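Local structure of purine nucleoside phosphorylase (Thermus thermophilus, 6TK9) at residues K5-V10 with G99-A104; V41-Y46 with A61-L66; P118-G123 with S230-M235; P153-A158 with E215-R220; Q174-F179 with R261-G266. The protein catalyses the reversible phosphorolysis of purine nucleosides, probably inosine and guanosine, to the free base and ribose 1-phosphate. All blocks are in the same frame, centred on the assembly; numbering follows the deposited sequence.

Interaction 1: residues K5-V10 with G99-A104; sequences KIQEAV and GFFLGA
Ile6 and Val10, one turn apart on helix 4-14, pack against Phe101 in the last turn of helix 94-102: a helix-to-helix contact built from side chains, with no hydrogen bond across it. Phe101 carries most of it. Its CB lies 3.8 Å from Val10 CG2 and a little farther from Ile6 CG2. CG stands anti to the carbonyl carbon (chi1 -84°), 4.0 Å from Ile6 CG2. CD2 makes the closest approach, 3.6 Å to the same Ile6 CG2, and CE2 follows at 4.1 Å from Ile6 CD1. CD1 has Gln7 NE2 4.2 Å away; Ile6 CG2 and Gln7 NE2 both approach the ring obliquely. The side chains of Ile6 and Val10 both cross that of Phe101 at about a right angle. Phe100 CD2 sits over the centre of one face of the Phe101 ring, and Leu222 of helix 213-222 also touches Phe101, linking the contact to a third helix. Beyond Leu102 the helix ends in a Schellman motif with Gly103 at positive phi. Leu102 itself reaches back toward helix 4-14, its CD2 4.2 Å from Val10 CG1.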
# COMPACT_ATOMS: atom_id res chain seq x y z
N LYS A 5 19.07 6.45 -40.91
CA LYS A 5 19.99 7.05 -39.91
C LYS A 5 20.87 5.95 -39.30
O LYS A 5 22.06 6.21 -39.10
CB LYS A 5 19.22 7.73 -38.78
CG LYS A 5 18.87 9.19 -38.96
CD LYS A 5 18.45 9.85 -37.64
CE LYS A 5 17.81 11.21 -37.80
NZ LYS A 5 17.01 11.59 -36.60
N ILE A 6 20.27 4.81 -38.96
CA ILE A 6 20.97 3.64 -38.34
C ILE A 6 22.01 3.13 -39.34
O ILE A 6 23.18 3.01 -38.95
CB ILE A 6 19.97 2.55 -37.91
CG1 ILE A 6 19.15 2.97 -36.70
CG2 ILE A 6 20.65 1.22 -37.65
CD1 ILE A 6 18.04 2.00 -36.36
N GLN A 7 21.62 2.86 -40.58
CA GLN A 7 22.53 2.36 -41.65
C GLN A 7 23.62 3.41 -41.95
O GLN A 7 24.74 2.98 -42.23
CB GLN A 7 21.73 1.97 -42.89
CG GLN A 7 20.89 0.69 -42.73
CD GLN A 7 21.64 -0.53 -42.23
OE1 GLN A 7 22.73 -0.86 -42.70
NE2 GLN A 7 21.05 -1.22 -41.27
N GLU A 8 23.33 4.71 -41.88
CA GLU A 8 24.36 5.76 -42.04
C GLU A 8 25.44 5.50 -41.00
O GLU A 8 26.63 5.52 -41.36
CB GLU A 8 23.81 7.19 -41.90
CG GLU A 8 23.30 7.81 -43.20
CD GLU A 8 23.49 9.33 -43.33
OE1 GLU A 8 23.68 10.00 -42.30
OE2 GLU A 8 23.44 9.84 -44.47
N ALA A 9 25.02 5.21 -39.76
CA ALA A 9 25.92 5.01 -38.59
C ALA A 9 26.60 3.64 -38.70
O ALA A 9 27.81 3.57 -38.52
CB ALA A 9 25.17 5.15 -37.29
N VAL A 10 25.85 2.58 -38.98
CA VAL A 10 26.44 1.22 -39.17
C VAL A 10 27.58 1.34 -40.19
O VAL A 10 28.73 1.00 -39.84
CB VAL A 10 25.38 0.19 -39.58
CG1 VAL A 10 25.99 -1.11 -40.07
CG2 VAL A 10 24.40 -0.07 -38.45
N GLY A 99 24.22 -0.70 -32.33
CA GLY A 99 24.87 -1.88 -31.75
C GLY A 99 24.23 -3.16 -32.23
O GLY A 99 24.94 -4.13 -32.54
N PHE A 100 22.90 -3.20 -32.26
CA PHE A 100 22.13 -4.41 -32.63
C PHE A 100 22.41 -4.74 -34.10
O PHE A 100 22.57 -5.91 -34.44
CB PHE A 100 20.64 -4.23 -32.36
CG PHE A 100 19.80 -5.42 -32.73
CD1 PHE A 100 19.71 -6.51 -31.89
CD2 PHE A 100 19.09 -5.44 -33.92
CE1 PHE A 100 18.92 -7.61 -32.22
CE2 PHE A 100 18.32 -6.53 -34.26
CZ PHE A 100 18.25 -7.62 -33.42
N PHE A 101 22.49 -3.71 -34.94
CA PHE A 101 22.52 -3.83 -36.41
C PHE A 101 23.95 -4.06 -36.88
O PHE A 101 24.10 -4.45 -38.05
CB PHE A 101 21.88 -2.62 -37.08
CG PHE A 101 20.39 -2.73 -37.18
CD1 PHE A 101 19.81 -3.65 -38.04
CD2 PHE A 101 19.56 -1.94 -36.39
CE1 PHE A 101 18.43 -3.77 -38.13
CE2 PHE A 101 18.18 -2.06 -36.48
CZ PHE A 101 17.62 -2.98 -37.35
N LEU A 102 24.93 -3.82 -36.00
CA LEU A 102 26.35 -4.25 -36.15
C LEU A 102 26.46 -5.77 -35.90
O LEU A 102 27.42 -6.38 -36.42
CB LEU A 102 27.24 -3.49 -35.16
CG LEU A 102 27.58 -2.06 -35.54
CD1 LEU A 102 28.23 -1.33 -34.38
CD2 LEU A 102 28.48 -2.01 -36.77
N GLY A 103 25.54 -6.34 -35.10
CA GLY A 103 25.40 -7.80 -34.90
C GLY A 103 25.42 -8.22 -33.43
O GLY A 103 25.27 -9.40 -33.19
N ALA A 104 25.60 -7.30 -32.47
CA ALA A 104 25.37 -7.56 -31.02
C ALA A 104 23.89 -7.90 -30.78
O ALA A 104 23.09 -6.96 -30.70
CB ALA A 104 25.80 -6.36 -30.21

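Interaction 2: residues V41-Y46 with A61-L66; sequences VAEIPY and AGRLVL
A classic beta bulge, in which Val41 and Ala42 both face Leu66, lies at one end of the antiparallel pairing of strands 42-45 and 63-66 (165° between their directions) within the mixed sheet of this phosphorylase-family protein. Leu66 O accepts two bonds there, from Val41 N at 2.9 Å and Ala42 N at 3.2 Å. Farther along, Ile44 and Leu64 form a hydrogen-bonded pair, with Ile44 N 2.9 Å from Leu64 O and Leu64 N 2.8 Å from Ile44 O. Ala42, Ile44, Leu64 and Leu66 share one face, where Ile44 and Leu66 meet Val13 of helix 4-14. On the face bearing Glu43 and Arg63, a salt bridge joins Glu43 OE2 to Arg63 NH1 at 2.8 Å. OE2 sits at the guanidinium edge, close to its plane, while the carboxylate plane is turned 86° to it and NH1 approaches OE2 from above the carboxylate. Past the strand, Tyr46 N bonds to Gly62 O at 3.0 Å. Tyr46 CG is anti to the carbonyl carbon (chi1 -70°), and the ring lies with one face against the Gly62-Arg63 peptide; Tyr46 OH is hydrogen-bonded to Gly79 O. Gly62, with positive phi in a G1 bulge opposite Lys78, makes a CH-pi contact, its CA 3.7 Å from the ring centroid. Arg63 N also lies over that face, while Leu64 CB sits at the ring edge, 4.0 Å from Tyr46 CE1.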
# COMPACT_ATOMS: atom_id res chain seq x y z
N VAL A 41 40.20 -3.30 -31.69
CA VAL A 41 40.35 -3.29 -33.18
C VAL A 41 39.87 -1.93 -33.71
O VAL A 41 40.46 -1.43 -34.68
CB VAL A 41 39.64 -4.50 -33.82
CG1 VAL A 41 38.17 -4.58 -33.44
CG2 VAL A 41 39.79 -4.53 -35.33
N ALA A 42 38.88 -1.30 -33.05
CA ALA A 42 38.43 0.08 -33.34
C ALA A 42 38.08 0.80 -32.04
O ALA A 42 37.68 0.13 -31.07
CB ALA A 42 37.22 0.07 -34.24
N GLU A 43 38.24 2.13 -32.03
CA GLU A 43 37.92 3.04 -30.91
C GLU A 43 37.43 4.36 -31.53
O GLU A 43 38.29 5.21 -31.86
CB GLU A 43 39.11 3.21 -29.97
CG GLU A 43 38.91 4.26 -28.87
CD GLU A 43 39.84 4.18 -27.66
OE1 GLU A 43 40.75 3.34 -27.68
OE2 GLU A 43 39.64 4.95 -26.69
N ILE A 44 36.11 4.52 -31.69
CA ILE A 44 35.46 5.70 -32.32
C ILE A 44 34.72 6.53 -31.27
O ILE A 44 33.72 6.07 -30.72
CB ILE A 44 34.51 5.24 -33.43
CG1 ILE A 44 35.11 4.11 -34.27
CG2 ILE A 44 34.09 6.43 -34.27
CD1 ILE A 44 34.08 3.23 -34.93
N PRO A 45 35.12 7.79 -31.01
CA PRO A 45 34.32 8.67 -30.16
C PRO A 45 32.94 8.93 -30.78
O PRO A 45 32.80 8.91 -32.00
CB PRO A 45 35.12 9.98 -30.05
CG PRO A 45 36.24 9.87 -31.07
CD PRO A 45 36.31 8.44 -31.55
N TYR A 46 31.93 9.17 -29.94
CA TYR A 46 30.50 9.25 -30.33
C TYR A 46 30.30 10.41 -31.32
O TYR A 46 29.57 10.22 -32.33
CB TYR A 46 29.64 9.36 -29.07
CG TYR A 46 29.57 8.11 -28.22
CD1 TYR A 46 30.00 6.88 -28.67
CD2 TYR A 46 28.98 8.17 -26.96
CE1 TYR A 46 29.92 5.75 -27.87
CE2 TYR A 46 28.87 7.04 -26.16
CZ TYR A 46 29.33 5.82 -26.62
OH TYR A 46 29.22 4.72 -25.84
N ALA A 61 33.23 8.56 -21.03
CA ALA A 61 34.22 8.98 -22.05
C ALA A 61 33.52 9.24 -23.40
O ALA A 61 34.01 10.11 -24.16
CB ALA A 61 35.30 7.94 -22.16
N GLY A 62 32.42 8.54 -23.69
CA GLY A 62 31.69 8.62 -24.96
C GLY A 62 32.52 8.07 -26.11
O GLY A 62 32.82 8.83 -27.05
N ARG A 63 32.89 6.79 -26.03
CA ARG A 63 33.75 6.11 -27.02
C ARG A 63 33.16 4.74 -27.34
O ARG A 63 32.95 3.97 -26.41
CB ARG A 63 35.17 5.95 -26.46
CG ARG A 63 35.82 7.26 -26.04
CD ARG A 63 37.32 7.23 -26.22
NE ARG A 63 37.84 8.50 -26.70
CZ ARG A 63 39.09 8.70 -27.11
NH1 ARG A 63 39.98 7.71 -27.12
NH2 ARG A 63 39.46 9.90 -27.52
N LEU A 64 32.90 4.46 -28.61
CA LEU A 64 32.49 3.10 -29.03
C LEU A 64 33.77 2.26 -29.23
O LEU A 64 34.65 2.70 -29.97
CB LEU A 64 31.67 3.17 -30.32
CG LEU A 64 30.98 1.85 -30.67
CD1 LEU A 64 29.90 1.53 -29.65
CD2 LEU A 64 30.39 1.89 -32.08
N VAL A 65 33.85 1.10 -28.59
CA VAL A 65 35.04 0.20 -28.66
C VAL A 65 34.58 -1.15 -29.22
O VAL A 65 33.71 -1.78 -28.60
CB VAL A 65 35.68 0.04 -27.27
CG1 VAL A 65 36.71 -1.07 -27.26
CG2 VAL A 65 36.29 1.34 -26.78
N LEU A 66 35.15 -1.56 -30.36
CA LEU A 66 35.02 -2.93 -30.91
C LEU A 66 36.32 -3.68 -30.62
O LEU A 66 37.41 -3.09 -30.79
CB LEU A 66 34.75 -2.85 -32.41
CG LEU A 66 33.35 -2.35 -32.79
CD1 LEU A 66 33.43 -1.12 -33.66
CD2 LEU A 66 32.54 -3.43 -33.48

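Interaction 3: residues P118-G123 with S230-M235; sequences PRFRAG and STITDM
Phe120, Ala122 and Gly123, in the loop that leads into strand 124-133, pack on Ile232 and Met235 near the end of strand 225-235, its antiparallel neighbour in the mixed sheet. The polar part centres on Ile232 O. Gly123 N donates to it at 2.9 Å (141° at the hydrogen), and Ala122 CA adds a CA-H...O contact at 3.3 Å. Ile232 is the centre of an inverse gamma turn, just before the chain turns a corner at Asp234. Within the segments, Arg121 NE bonds to Ala122 O at 3.2 Å, and Thr233 OG1 bonds to the anti lone pair of Asp234 OD1. Met235 packs its side chain against the loop backbone, bending at chi2 and chi3 (-50° and -62°). Its CG lies 3.7 Å from Ala122 N and its CE 3.4 Å from Phe120 O. Two pairs are apolar. In the first, Met235 SD is 3.8 Å from Phe120 CB. An alanine here would lack CG, SD and CE and would probably open a gap against the loop, leaving Phe120 CB without its sulfur neighbour. Pro118 and Arg119 touch Glu239 of a third subunit and Leu129 of a second, respectively, so the loop also reaches the assembly. The Phe120 ring also meets that of Phe179. In the second apolar pair the Phe120 side chain crosses Ile232 at about a right angle, with Phe120 CD2 4.0 Å from Ile232 CD1.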
# COMPACT_ATOMS: atom_id res chain seq x y z
N PRO A 118 16.26 -1.88 1.76
CA PRO A 118 17.14 -1.62 2.90
C PRO A 118 18.13 -2.77 3.19
O PRO A 118 19.09 -2.52 3.91
CB PRO A 118 16.18 -1.45 4.10
CG PRO A 118 14.82 -1.20 3.47
CD PRO A 118 14.85 -1.97 2.17
N ARG A 119 17.87 -3.96 2.66
CA ARG A 119 18.65 -5.21 2.88
C ARG A 119 19.98 -5.09 2.13
O ARG A 119 21.00 -5.50 2.72
CB ARG A 119 17.86 -6.44 2.44
CG ARG A 119 16.47 -6.55 3.07
CD ARG A 119 16.19 -7.89 3.73
NE ARG A 119 15.23 -7.77 4.81
CZ ARG A 119 13.96 -8.19 4.78
NH1 ARG A 119 13.46 -8.78 3.70
NH2 ARG A 119 13.19 -8.01 5.84
N PHE A 120 19.96 -4.51 0.92
CA PHE A 120 21.13 -4.21 0.05
C PHE A 120 22.22 -3.44 0.84
O PHE A 120 21.91 -2.84 1.89
CB PHE A 120 20.71 -3.34 -1.14
CG PHE A 120 19.86 -3.96 -2.23
CD1 PHE A 120 19.21 -5.17 -2.07
CD2 PHE A 120 19.67 -3.27 -3.42
CE1 PHE A 120 18.43 -5.70 -3.08
CE2 PHE A 120 18.89 -3.80 -4.44
CZ PHE A 120 18.27 -5.02 -4.26
N ARG A 121 23.45 -3.42 0.31
CA ARG A 121 24.63 -2.71 0.88
C ARG A 121 25.33 -1.93 -0.24
O ARG A 121 25.49 -2.48 -1.36
CB ARG A 121 25.62 -3.69 1.55
CG ARG A 121 26.00 -4.90 0.70
CD ARG A 121 27.32 -5.58 1.03
NE ARG A 121 28.48 -4.75 0.68
CZ ARG A 121 29.70 -4.88 1.19
NH1 ARG A 121 29.96 -5.82 2.09
NH2 ARG A 121 30.67 -4.06 0.81
N ALA A 122 25.76 -0.69 0.06
CA ALA A 122 26.75 0.07 -0.73
C ALA A 122 27.92 -0.86 -1.09
O ALA A 122 28.37 -1.63 -0.19
CB ALA A 122 27.23 1.28 0.04
N GLY A 123 28.37 -0.81 -2.35
CA GLY A 123 29.42 -1.68 -2.90
C GLY A 123 28.88 -2.96 -3.54
O GLY A 123 29.64 -3.60 -4.30
N SER A 230 23.53 -3.30 -11.95
CA SER A 230 23.85 -2.03 -11.29
C SER A 230 24.82 -2.35 -10.16
O SER A 230 24.74 -3.45 -9.56
CB SER A 230 22.60 -1.36 -10.84
OG SER A 230 21.79 -1.07 -11.96
N THR A 231 25.80 -1.47 -10.02
CA THR A 231 26.61 -1.28 -8.81
C THR A 231 25.73 -0.45 -7.87
O THR A 231 25.35 0.66 -8.26
CB THR A 231 27.94 -0.60 -9.14
OG1 THR A 231 28.73 -1.49 -9.94
CG2 THR A 231 28.68 -0.19 -7.88
N ILE A 232 25.36 -1.01 -6.73
CA ILE A 232 24.63 -0.25 -5.69
C ILE A 232 25.66 0.65 -5.00
O ILE A 232 26.22 0.25 -3.98
CB ILE A 232 23.89 -1.21 -4.75
CG1 ILE A 232 22.95 -2.13 -5.52
CG2 ILE A 232 23.17 -0.44 -3.65
CD1 ILE A 232 21.85 -1.41 -6.24
N THR A 233 25.91 1.82 -5.59
CA THR A 233 26.97 2.78 -5.19
C THR A 233 26.64 3.43 -3.84
O THR A 233 27.58 3.79 -3.11
CB THR A 233 27.14 3.84 -6.29
OG1 THR A 233 25.84 4.39 -6.54
CG2 THR A 233 27.74 3.28 -7.56
N ASP A 234 25.35 3.59 -3.54
CA ASP A 234 24.87 4.23 -2.28
C ASP A 234 23.60 3.50 -1.83
O ASP A 234 23.07 2.68 -2.59
CB ASP A 234 24.65 5.75 -2.47
CG ASP A 234 23.60 6.16 -3.50
OD1 ASP A 234 23.79 5.86 -4.70
OD2 ASP A 234 22.59 6.80 -3.10
N MET A 235 23.15 3.79 -0.62
CA MET A 235 21.87 3.27 -0.09
C MET A 235 20.90 4.47 -0.01
O MET A 235 21.13 5.39 0.79
CB MET A 235 22.08 2.59 1.27
CG MET A 235 22.73 1.19 1.16
SD MET A 235 21.91 0.08 -0.04
CE MET A 235 20.28 -0.05 0.69

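Interaction 4: residues P153-A158 with E215-R220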
# COMPACT_ATOMS: atom_id res chain seq x y z
N PRO A 153 5.62 -3.93 -28.53
CA PRO A 153 6.44 -4.98 -27.94
C PRO A 153 5.95 -5.34 -26.53
O PRO A 153 5.54 -4.47 -25.77
CB PRO A 153 7.84 -4.37 -27.91
CG PRO A 153 7.59 -2.88 -27.92
CD PRO A 153 6.39 -2.70 -28.80
N VAL A 154 5.97 -6.63 -26.29
CA VAL A 154 5.74 -7.29 -24.98
C VAL A 154 7.00 -7.13 -24.13
O VAL A 154 8.05 -7.54 -24.60
CB VAL A 154 5.39 -8.77 -25.21
CG1 VAL A 154 5.35 -9.57 -23.92
CG2 VAL A 154 4.10 -8.91 -26.00
N MET A 155 6.87 -6.64 -22.90
CA MET A 155 7.99 -6.34 -21.98
C MET A 155 8.01 -7.31 -20.80
O MET A 155 8.83 -7.14 -19.87
CB MET A 155 7.83 -4.90 -21.50
CG MET A 155 7.95 -3.90 -22.65
SD MET A 155 9.46 -4.06 -23.65
CE MET A 155 10.67 -3.67 -22.39
N PHE A 156 7.20 -8.36 -20.85
CA PHE A 156 7.36 -9.57 -20.00
C PHE A 156 8.67 -10.25 -20.38
O PHE A 156 8.99 -10.32 -21.59
CB PHE A 156 6.18 -10.53 -20.21
CG PHE A 156 4.95 -10.22 -19.40
CD1 PHE A 156 4.65 -8.92 -19.02
CD2 PHE A 156 4.08 -11.23 -19.04
CE1 PHE A 156 3.49 -8.64 -18.32
CE2 PHE A 156 2.93 -10.96 -18.32
CZ PHE A 156 2.64 -9.66 -17.96
N GLU A 157 9.41 -10.73 -19.38
CA GLU A 157 10.72 -11.40 -19.59
C GLU A 157 11.61 -10.42 -20.37
O GLU A 157 12.32 -10.87 -21.26
CB GLU A 157 10.55 -12.73 -20.35
CG GLU A 157 10.08 -13.88 -19.48
CD GLU A 157 8.70 -13.72 -18.87
OE1 GLU A 157 7.73 -13.67 -19.65
OE2 GLU A 157 8.59 -13.60 -17.61
N ALA A 158 11.51 -9.12 -20.07
CA ALA A 158 12.34 -8.07 -20.71
C ALA A 158 13.81 -8.41 -20.42
O ALA A 158 14.63 -8.46 -21.36
CB ALA A 158 11.97 -6.70 -20.19
N GLU A 215 16.86 1.85 -23.06
CA GLU A 215 17.73 0.84 -23.71
C GLU A 215 17.01 -0.51 -23.66
O GLU A 215 16.85 -1.15 -24.74
CB GLU A 215 19.13 0.82 -23.08
CG GLU A 215 19.92 2.09 -23.37
CD GLU A 215 20.80 2.62 -22.25
OE1 GLU A 215 21.86 2.03 -22.01
OE2 GLU A 215 20.45 3.64 -21.64
N VAL A 216 16.54 -0.93 -22.48
CA VAL A 216 15.84 -2.24 -22.33
C VAL A 216 14.64 -2.31 -23.28
O VAL A 216 14.49 -3.34 -23.93
CB VAL A 216 15.40 -2.51 -20.89
CG1 VAL A 216 14.60 -3.80 -20.84
CG2 VAL A 216 16.59 -2.55 -19.94
N ILE A 217 13.81 -1.27 -23.35
CA ILE A 217 12.58 -1.24 -24.20
C ILE A 217 12.99 -1.26 -25.68
O ILE A 217 12.41 -2.06 -26.45
CB ILE A 217 11.70 -0.01 -23.86
CG1 ILE A 217 11.15 -0.09 -22.44
CG2 ILE A 217 10.58 0.13 -24.88
CD1 ILE A 217 10.53 1.18 -21.93
N ALA A 218 13.93 -0.40 -26.07
CA ALA A 218 14.47 -0.29 -27.45
C ALA A 218 14.99 -1.66 -27.92
O ALA A 218 14.70 -2.04 -29.07
CB ALA A 218 15.54 0.77 -27.51
N LEU A 219 15.70 -2.38 -27.04
CA LEU A 219 16.39 -3.65 -27.37
C LEU A 219 15.39 -4.82 -27.42
O LEU A 219 15.63 -5.74 -28.26
CB LEU A 219 17.51 -3.90 -26.36
CG LEU A 219 18.78 -3.10 -26.63
CD1 LEU A 219 19.71 -3.12 -25.44
CD2 LEU A 219 19.50 -3.64 -27.86
N ARG A 220 14.32 -4.81 -26.62
CA ARG A 220 13.32 -5.92 -26.68
C ARG A 220 12.43 -5.71 -27.91
O ARG A 220 11.99 -6.71 -28.51
CB ARG A 220 12.51 -6.02 -25.38
CG ARG A 220 13.34 -6.43 -24.17
CD ARG A 220 13.86 -7.85 -24.20
NE ARG A 220 12.82 -8.82 -24.49
CZ ARG A 220 12.85 -9.68 -25.50
NH1 ARG A 220 13.90 -9.74 -26.30
NH2 ARG A 220 11.82 -10.47 -25.70
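Ala158 closes a type II beta turn begun by Met155, and its CA comes within 6.4 Å of Arg220 CA on helix 213-222. The turn is held by a weak bond from Ala158 N to Met155 O, with Glu157 at positive phi. The helix keeps its own bonds, such as Arg220 N to Val216 O, and none crosses between the segments. Met155 reaches over from the turn on a chain bent at chi2 and chi3 (-54° and -63°). Its CE comes 3.6 Å from both Ile217 CA and Ile217 CG1, the two side chains crossing at about a right angle. Met155 and Arg220 instead lie alongside each other, running opposite ways, with Met155 SD 4.0 Å from Arg220 CB. Arg220 folds against the Ala158 carbonyl: its CD lies 3.0 Å from Ala158 O and its CG 3.7 Å from the same oxygen, while NH1 goes on to a hydrogen bond with Ala224 O. Ala158 CB completes the packing, 4.0 Å from Val216 CG1, and Tyr131 of strand 124-133 touches Met155, Ala158 and Ile217. The turn also meets a neighbouring subunit: Glu157 OE2 forms a salt bridge to Arg194 of that subunit, and the Phe156 ring meets His243 of the same neighbouring subunit edge-to-face. The arrangement is that of an interface loop: a type II turn seated on a helix of its own subunit while presenting side chains to the next copy in the six-chain assembly.

Interaction 5: residues Q174-F179 with R261-G266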
# COMPACT_ATOMS: atom_id res chain seq x y z
N GLN A 174 31.90 -17.51 -8.06
CA GLN A 174 32.89 -16.49 -7.63
C GLN A 174 32.74 -16.18 -6.13
O GLN A 174 33.36 -15.19 -5.69
CB GLN A 174 32.80 -15.20 -8.46
CG GLN A 174 33.00 -15.40 -9.96
CD GLN A 174 33.10 -14.15 -10.80
OE1 GLN A 174 33.23 -14.22 -12.02
NE2 GLN A 174 33.05 -12.98 -10.15
N ASP A 175 32.00 -16.99 -5.37
CA ASP A 175 31.67 -16.76 -3.93
C ASP A 175 31.22 -15.30 -3.73
O ASP A 175 31.66 -14.65 -2.74
CB ASP A 175 32.83 -17.19 -3.02
CG ASP A 175 32.44 -17.43 -1.57
OD1 ASP A 175 31.45 -18.17 -1.34
OD2 ASP A 175 33.10 -16.85 -0.67
N LEU A 176 30.33 -14.81 -4.61
CA LEU A 176 29.82 -13.41 -4.67
C LEU A 176 28.31 -13.40 -4.37
O LEU A 176 27.57 -14.17 -5.02
CB LEU A 176 30.15 -12.88 -6.08
CG LEU A 176 29.90 -11.40 -6.38
CD1 LEU A 176 28.54 -11.22 -7.02
CD2 LEU A 176 30.06 -10.51 -5.15
N HIS A 177 27.88 -12.62 -3.37
CA HIS A 177 26.45 -12.49 -3.00
C HIS A 177 25.80 -11.48 -3.94
O HIS A 177 26.13 -10.28 -3.81
CB HIS A 177 26.23 -12.08 -1.53
CG HIS A 177 24.78 -11.97 -1.20
ND1 HIS A 177 23.84 -12.90 -1.64
CD2 HIS A 177 24.09 -11.06 -0.47
CE1 HIS A 177 22.65 -12.57 -1.20
NE2 HIS A 177 22.78 -11.44 -0.47
N LEU A 178 24.95 -11.98 -4.84
CA LEU A 178 24.26 -11.24 -5.93
C LEU A 178 22.87 -10.83 -5.44
O LEU A 178 22.00 -11.74 -5.35
CB LEU A 178 24.18 -12.13 -7.17
CG LEU A 178 23.53 -11.53 -8.41
CD1 LEU A 178 24.30 -10.31 -8.92
CD2 LEU A 178 23.43 -12.57 -9.50
N PHE A 179 22.70 -9.55 -5.09
CA PHE A 179 21.38 -8.90 -4.89
C PHE A 179 20.62 -8.91 -6.21
O PHE A 179 21.24 -8.92 -7.29
CB PHE A 179 21.50 -7.46 -4.40
CG PHE A 179 22.18 -7.32 -3.08
CD1 PHE A 179 21.60 -7.85 -1.94
CD2 PHE A 179 23.43 -6.73 -2.98
CE1 PHE A 179 22.24 -7.73 -0.71
CE2 PHE A 179 24.08 -6.63 -1.76
CZ PHE A 179 23.48 -7.13 -0.63
N ARG A 261 34.31 -6.12 -12.55
CA ARG A 261 34.95 -6.55 -13.83
C ARG A 261 35.14 -8.07 -13.81
O ARG A 261 34.89 -8.71 -14.87
CB ARG A 261 36.31 -5.88 -14.03
CG ARG A 261 36.21 -4.41 -14.34
CD ARG A 261 37.56 -3.73 -14.23
NE ARG A 261 37.30 -2.42 -13.70
CZ ARG A 261 37.98 -1.84 -12.74
NH1 ARG A 261 39.04 -2.44 -12.21
NH2 ARG A 261 37.62 -0.64 -12.33
N ARG A 262 35.52 -8.61 -12.64
CA ARG A 262 35.67 -10.08 -12.46
C ARG A 262 34.33 -10.76 -12.72
O ARG A 262 34.34 -11.90 -13.25
CB ARG A 262 36.21 -10.42 -11.07
CG ARG A 262 36.68 -11.85 -10.94
CD ARG A 262 36.95 -12.27 -9.51
NE ARG A 262 36.92 -13.72 -9.43
CZ ARG A 262 36.59 -14.43 -8.35
NH1 ARG A 262 36.24 -13.83 -7.22
NH2 ARG A 262 36.59 -15.75 -8.41
N TYR A 263 33.22 -10.10 -12.37
CA TYR A 263 31.85 -10.67 -12.49
C TYR A 263 31.45 -10.59 -13.97
O TYR A 263 31.04 -11.62 -14.54
CB TYR A 263 30.88 -10.02 -11.49
CG TYR A 263 29.48 -10.57 -11.56
CD1 TYR A 263 29.20 -11.89 -11.24
CD2 TYR A 263 28.42 -9.79 -11.98
CE1 TYR A 263 27.92 -12.42 -11.34
CE2 TYR A 263 27.13 -10.28 -12.05
CZ TYR A 263 26.87 -11.60 -11.74
OH TYR A 263 25.60 -12.09 -11.85
N VAL A 264 31.62 -9.42 -14.60
CA VAL A 264 31.19 -9.21 -16.01
C VAL A 264 31.93 -10.22 -16.88
O VAL A 264 31.28 -10.89 -17.72
CB VAL A 264 31.43 -7.77 -16.49
CG1 VAL A 264 31.15 -7.63 -17.98
CG2 VAL A 264 30.60 -6.76 -15.71
N ARG A 265 33.24 -10.34 -16.64
CA ARG A 265 34.14 -11.30 -17.35
C ARG A 265 33.60 -12.72 -17.16
O ARG A 265 33.47 -13.44 -18.17
CB ARG A 265 35.58 -11.20 -16.84
CG ARG A 265 36.36 -9.99 -17.36
CD ARG A 265 37.66 -9.86 -16.58
NE ARG A 265 38.49 -8.78 -17.09
CZ ARG A 265 39.18 -8.81 -18.22
NH1 ARG A 265 39.15 -9.88 -19.00
NH2 ARG A 265 39.91 -7.77 -18.57
N GLY A 266 33.29 -13.10 -15.91
CA GLY A 266 32.68 -14.41 -15.56
C GLY A 266 31.51 -14.74 -16.47
O GLY A 266 31.49 -15.84 -17.05
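Arg262 runs alongside Gln174 in the opposite direction, its guanidinium stacked on the side-chain amide with the planes 11° apart. Gln174 CB lies over one guanidinium face, toward the rim, 3.8 Å from Arg262 NH2. Next comes Tyr263, whose CA is 4.1 Å from Gln174 CD. Its CG is anti to the backbone N (chi1 -179°). The ring meets Leu176 and Leu178, which follow the Schellman motif that ends helix 161-173, with Asp175 at its positive-phi C-prime position. Leu176 CD1 is 4.3 Å from Tyr263 CD1. Leu178 crosses the tyrosine at about a right angle, its CD1 4.0 Å from Tyr263 CZ and its CD2 3.2 Å from Tyr263 OH, which is hydrogen-bonded to Ala167 O. An alanine in place of Gln174 would keep CB but lose the amide, probably leaving a gap beside Tyr263 and the Arg262 guanidinium freer to turn. At Gly266, one turn on from Arg262, the bare CA probably leaves room for the end of the Gln174 side chain, whichever way the amide is turned.

How the interactions relate
Interactions 3 and 5 are the one pair that touches: the Phe179 ring joins them, its CD1 3.6 Å from Phe120 CD1 and its CE2 3.6 Å from Arg121 CG, and their segments alternate along the chain. Interaction 2 is nested inside the loop closed by interaction 1; their centres are 14 Å apart, and helix 4-14 serves both. Interactions 2 and 3 reach the same mixed sheet from opposite sides of the chain's centre, 29 Å apart between centres. Helix 213-222 of interaction 4 is followed directly by strand 225-235 of interaction 3, and its Leu222 also meets Phe101 of interaction 1. Interactions 3, 4 and 5 each have residues touching neighbouring subunits, whereas 1 and 2 lie within the subunit.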